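Local coordinates for thiamine pyrophosphokinase (Candida albicans, PDB 2G9Z) that catalyses the transfer of pyrophosphate from ATP to thiamine, making the coenzyme thiamine pyrophosphate, at the interface of chains A and B. Sequence-based numbering; all coordinates share one arbitrary frame. Chains: chain A/B, thiamine pyrophosphokinase.

Contact 1 and contact 2 are neighbouring patches of one two-fold symmetric interface, with their C-alpha centres about 14 Å apart. They share the segment 306-308, which follows strand 303-305. In contact 1 residues 307-308 of chain A do the touching; in contact 2 the segment comes from chain B, and its Glu306 makes the side-chain contact. By symmetry, each copy meets two parts of its partner: helix 217-233 and the loop at 285-286. The interface therefore joins the vitamin B1 binding domain of one chain to both domains of the other, which fits the dimeric form of this enzyme family.

Contact 1: the interface of chains A and B. Residues chain A 306-309, 311, 313; chain B 221-222, 225, 229.
Helix 217-233 of chain B, from the catalytic domain of this thiamin pyrophosphokinase, presents B:Asn225 and B:Gln222 to the segment A:Met307-A:Ser313 of the vitamin B1 binding domain. B:Asn225 reads the chain A backbone with both ends of its amide. Its CG lies anti to the backbone N (chi1 -176°), which carries the amide out toward chain A. B:Asn225 OD1 accepts from A:Leu308 N at 2.6 Å, a short bond that arrives nearly along the C=O axis. B:Asn225 ND2 gives a nearly straight bond of 2.9 Å to A:Gly309 O, which lies close to the plane of the asparagine amide. The two bonds together should fix the rotation of that amide.

Apolar groups pack around it. The last two torsions of A:Met307 fold its methyl end onto helix 217-233 of chain B. The methyl A:Met307 CE lies 3.7 Å from B:Val221 CG1, one side chain lying across the other. CE also rests beside the backbone of B:Asn225. The side chain of A:Val311 passes that of B:Asn225 pointing the opposite way, with A:Val311 CG2 4.0 Å from B:Asn225 CG. One turn further along the helix, B:Ile229 CG1 meets A:Leu308 CA at 3.9 Å.

At the other end, the hydroxyl A:Ser313 OG lies 2.8 Å from B:Gln222 OE1 and, as modelled, donates to it. B:Gln222 OE1 also lies 3.1 Å from A:Val311 O. Both oxygens can only accept, so the modelled orientation of the glutamine amide is doubtful. Turned over, it would place NE2 there, able to donate to both oxygens. A:Ser313 also belongs to the pocket of the thiamine pyrophosphate analogue.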
loop_
_atom_site.group_PDB
_atom_site.type_symbol
_atom_site.label_atom_id
_atom_site.label_comp_id
_atom_site.label_asym_id
_atom_site.label_seq_id
_atom_site.Cartn_x
_atom_site.Cartn_y
_atom_site.Cartn_z
ATOM N N GLU A 306 13.530 1.374 -9.143
ATOM C CA GLU A 306 13.231 0.013 -8.718
ATOM C C GLU A 306 13.174 -0.055 -7.200
ATOM O O GLU A 306 13.734 0.797 -6.511
ATOM C CB GLU A 306 14.294 -0.963 -9.247
ATOM C CG GLU A 306 15.669 -0.845 -8.597
ATOM C CD GLU A 306 16.696 -1.776 -9.235
ATOM O OE1 GLU A 306 16.365 -2.954 -9.490
ATOM O OE2 GLU A 306 17.836 -1.333 -9.476
ATOM N N MET A 307 12.466 -1.049 -6.677
ATOM C CA MET A 307 12.391 -1.217 -5.237
ATOM C C MET A 307 13.799 -1.654 -4.843
ATOM O O MET A 307 14.472 -2.338 -5.620
ATOM C CB MET A 307 11.344 -2.277 -4.876
ATOM C CG MET A 307 9.920 -1.835 -5.178
ATOM S SD MET A 307 9.442 -0.284 -4.346
ATOM C CE MET A 307 8.833 -0.922 -2.750
ATOM N N LEU A 308 14.242 -1.248 -3.657
ATOM C CA LEU A 308 15.596 -1.548 -3.187
ATOM C C LEU A 308 16.529 -0.549 -3.860
ATOM O O LEU A 308 17.746 -0.700 -3.837
ATOM C CB LEU A 308 16.027 -2.970 -3.560
ATOM C CG LEU A 308 15.623 -4.133 -2.658
ATOM C CD1 LEU A 308 16.509 -4.176 -1.420
ATOM C CD2 LEU A 308 14.162 -3.989 -2.298
ATOM N N GLY A 309 15.937 0.468 -4.473
ATOM C CA GLY A 309 16.715 1.493 -5.144
ATOM C C GLY A 309 15.987 2.815 -5.018
ATOM O O GLY A 309 15.334 3.069 -4.006
ATOM N N VAL A 311 13.078 5.514 -5.847
ATOM C CA VAL A 311 11.673 5.544 -6.216
ATOM C C VAL A 311 11.216 6.987 -6.109
ATOM O O VAL A 311 11.438 7.646 -5.098
ATOM C CB VAL A 311 10.803 4.677 -5.268
ATOM C CG1 VAL A 311 9.315 4.953 -5.534
ATOM C CG2 VAL A 311 11.102 3.204 -5.485
ATOM N N SER A 313 8.887 9.538 -5.160
ATOM C CA SER A 313 7.703 9.736 -4.332
ATOM C C SER A 313 7.721 11.211 -3.973
ATOM O O SER A 313 8.768 11.858 -4.051
ATOM C CB SER A 313 7.727 8.860 -3.069
ATOM O OG SER A 313 8.830 9.150 -2.238
ATOM N N VAL B 221 4.561 3.066 -0.520
ATOM C CA VAL B 221 5.574 2.354 -1.268
ATOM C C VAL B 221 6.980 2.799 -0.885
ATOM O O VAL B 221 7.897 1.979 -0.816
ATOM C CB VAL B 221 5.343 2.510 -2.787
ATOM C CG1 VAL B 221 6.469 1.856 -3.562
ATOM C CG2 VAL B 221 4.010 1.856 -3.159
ATOM N N GLN B 222 7.155 4.088 -0.618
ATOM C CA GLN B 222 8.474 4.566 -0.233
ATOM C C GLN B 222 8.863 3.907 1.090
ATOM O O GLN B 222 10.009 3.501 1.269
ATOM C CB GLN B 222 8.478 6.089 -0.079
ATOM C CG GLN B 222 9.874 6.671 0.073
ATOM C CD GLN B 222 10.763 6.368 -1.121
ATOM O OE1 GLN B 222 10.628 6.975 -2.190
ATOM N NE2 GLN B 222 11.667 5.418 -0.950
ATOM N N ASN B 225 9.945 0.486 0.460
ATOM C CA ASN B 225 11.236 0.548 -0.209
ATOM C C ASN B 225 12.330 0.699 0.845
ATOM O O ASN B 225 13.308 -0.050 0.853
ATOM C CB ASN B 225 11.259 1.724 -1.190
ATOM C CG ASN B 225 12.542 1.786 -1.997
ATOM O OD1 ASN B 225 13.078 0.762 -2.405
ATOM N ND2 ASN B 225 13.029 2.999 -2.245
ATOM N N ILE B 229 15.615 -1.568 1.965
ATOM C CA ILE B 229 16.931 -0.935 1.933
ATOM C C ILE B 229 17.606 -0.966 3.296
ATOM O O ILE B 229 18.778 -1.328 3.404
ATOM C CB ILE B 229 16.828 0.527 1.431
ATOM C CG1 ILE B 229 16.445 0.527 -0.055
ATOM C CG2 ILE B 229 18.149 1.264 1.661
ATOM C CD1 ILE B 229 16.167 1.908 -0.632
#

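Contact 2: the interface of chains A and B. Residues chain A 285-286; chain B 287, 306-308.
A polar loop-to-loop contact between two copies of the enzyme centres on A:Asn285 and B:Glu306, and it helps to hold the two vitamin B1 binding domains together in what is probably the natural dimer. A:Asn285 ND2 donates to the carboxylate oxygen OE1 of B:Glu306 at 2.9 Å, with an angle of 165° at the hydrogen. The acceptor lies close to the plane of the asparagine amide. The amide, however, comes down on the carboxylate from above, 73° out of its plane, and the two planes stand almost perpendicular.

B:Thr287 steadies the glutamate from within chain B. The hydroxyl B:Thr287 OG1, anti to the backbone N (chi1 179°), donates to the same B:Glu306 OE1 at 2.6 Å. The two donors reach this oxygen from opposite faces of the carboxylate. The methyl CG2 of B:Thr287 packs against A:Asn285 CB at 3.9 Å, so this threonine both positions the acceptor and touches the partner.

The other end of the A:Asn285 amide is held by its own chain. A:Lys286 NZ donates to A:Asn285 OD1 at 3.0 Å, tilted from the carbonyl plane. The lysine amine, if charged, may polarise the amide and strengthen its N-H as a donor. A:Lys286 NZ is 6.1 Å from B:Glu306 OE1, too far for a salt bridge, although opposite charges may still attract.

B:Leu308 lies across the asparagine. B:Leu308 CB is 3.9 Å from A:Asn285 CG, while the methyl CD2 lies beside OD1. The backbone oxygen B:Met307 O sits over the face of the A:Asn285 amide, 3.3 Å from A:Asn285 CG.

In the fold, A:Asn285 and A:Lys286 belong to the loop between strands 277-281 and 289-294. B:Thr287 lies in the same loop of chain B, while B:Glu306 to B:Leu308 directly follow strand 303-305.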
loop_
_atom_site.group_PDB
_atom_site.type_symbol
_atom_site.label_atom_id
_atom_site.label_comp_id
_atom_site.label_asym_id
_atom_site.label_seq_id
_atom_site.Cartn_x
_atom_site.Cartn_y
_atom_site.Cartn_z
ATOM N N ASN A 285 7.654 -7.164 -11.405
ATOM C CA ASN A 285 8.818 -8.041 -11.407
ATOM C C ASN A 285 9.779 -7.678 -12.539
ATOM O O ASN A 285 10.696 -8.435 -12.858
ATOM C CB ASN A 285 8.369 -9.503 -11.542
ATOM C CG ASN A 285 7.799 -9.816 -12.913
ATOM O OD1 ASN A 285 7.308 -8.930 -13.613
ATOM N ND2 ASN A 285 7.847 -11.087 -13.296
ATOM N N LYS A 286 9.553 -6.521 -13.150
ATOM C CA LYS A 286 10.408 -6.042 -14.230
ATOM C C LYS A 286 11.188 -4.847 -13.694
ATOM O O LYS A 286 10.641 -3.751 -13.551
ATOM C CB LYS A 286 9.562 -5.622 -15.434
ATOM C CG LYS A 286 8.771 -6.759 -16.067
ATOM C CD LYS A 286 9.693 -7.839 -16.616
ATOM C CE LYS A 286 8.913 -8.944 -17.315
ATOM N NZ LYS A 286 7.999 -9.669 -16.390
ATOM N N THR B 287 13.418 -11.145 -7.706
ATOM C CA THR B 287 12.316 -12.024 -8.082
ATOM C C THR B 287 12.792 -13.169 -8.974
ATOM O O THR B 287 13.744 -13.014 -9.743
ATOM C CB THR B 287 11.231 -11.214 -8.835
ATOM O OG1 THR B 287 10.154 -12.078 -9.215
ATOM C CG2 THR B 287 11.822 -10.572 -10.085
ATOM N N GLU B 306 5.994 -13.663 -6.854
ATOM C CA GLU B 306 6.496 -12.430 -7.452
ATOM C C GLU B 306 5.332 -11.597 -7.956
ATOM O O GLU B 306 4.257 -12.128 -8.212
ATOM C CB GLU B 306 7.433 -12.745 -8.625
ATOM C CG GLU B 306 6.734 -13.263 -9.882
ATOM C CD GLU B 306 7.723 -13.662 -10.977
ATOM O OE1 GLU B 306 8.691 -12.909 -11.220
ATOM O OE2 GLU B 306 7.529 -14.722 -11.599
ATOM N N MET B 307 5.540 -10.291 -8.080
ATOM C CA MET B 307 4.497 -9.421 -8.601
ATOM C C MET B 307 4.383 -9.820 -10.066
ATOM O O MET B 307 5.377 -10.211 -10.677
ATOM C CB MET B 307 4.890 -7.951 -8.452
ATOM C CG MET B 307 4.913 -7.472 -7.009
ATOM S SD MET B 307 3.331 -7.736 -6.140
ATOM C CE MET B 307 2.390 -6.304 -6.673
ATOM N N LEU B 308 3.174 -9.729 -10.610
ATOM C CA LEU B 308 2.884 -10.145 -11.982
ATOM C C LEU B 308 2.840 -11.664 -12.014
ATOM O O LEU B 308 2.897 -12.279 -13.075
ATOM C CB LEU B 308 3.931 -9.645 -12.984
ATOM C CG LEU B 308 3.551 -8.304 -13.602
ATOM C CD1 LEU B 308 3.886 -7.222 -12.603
ATOM C CD2 LEU B 308 4.283 -8.074 -14.918
#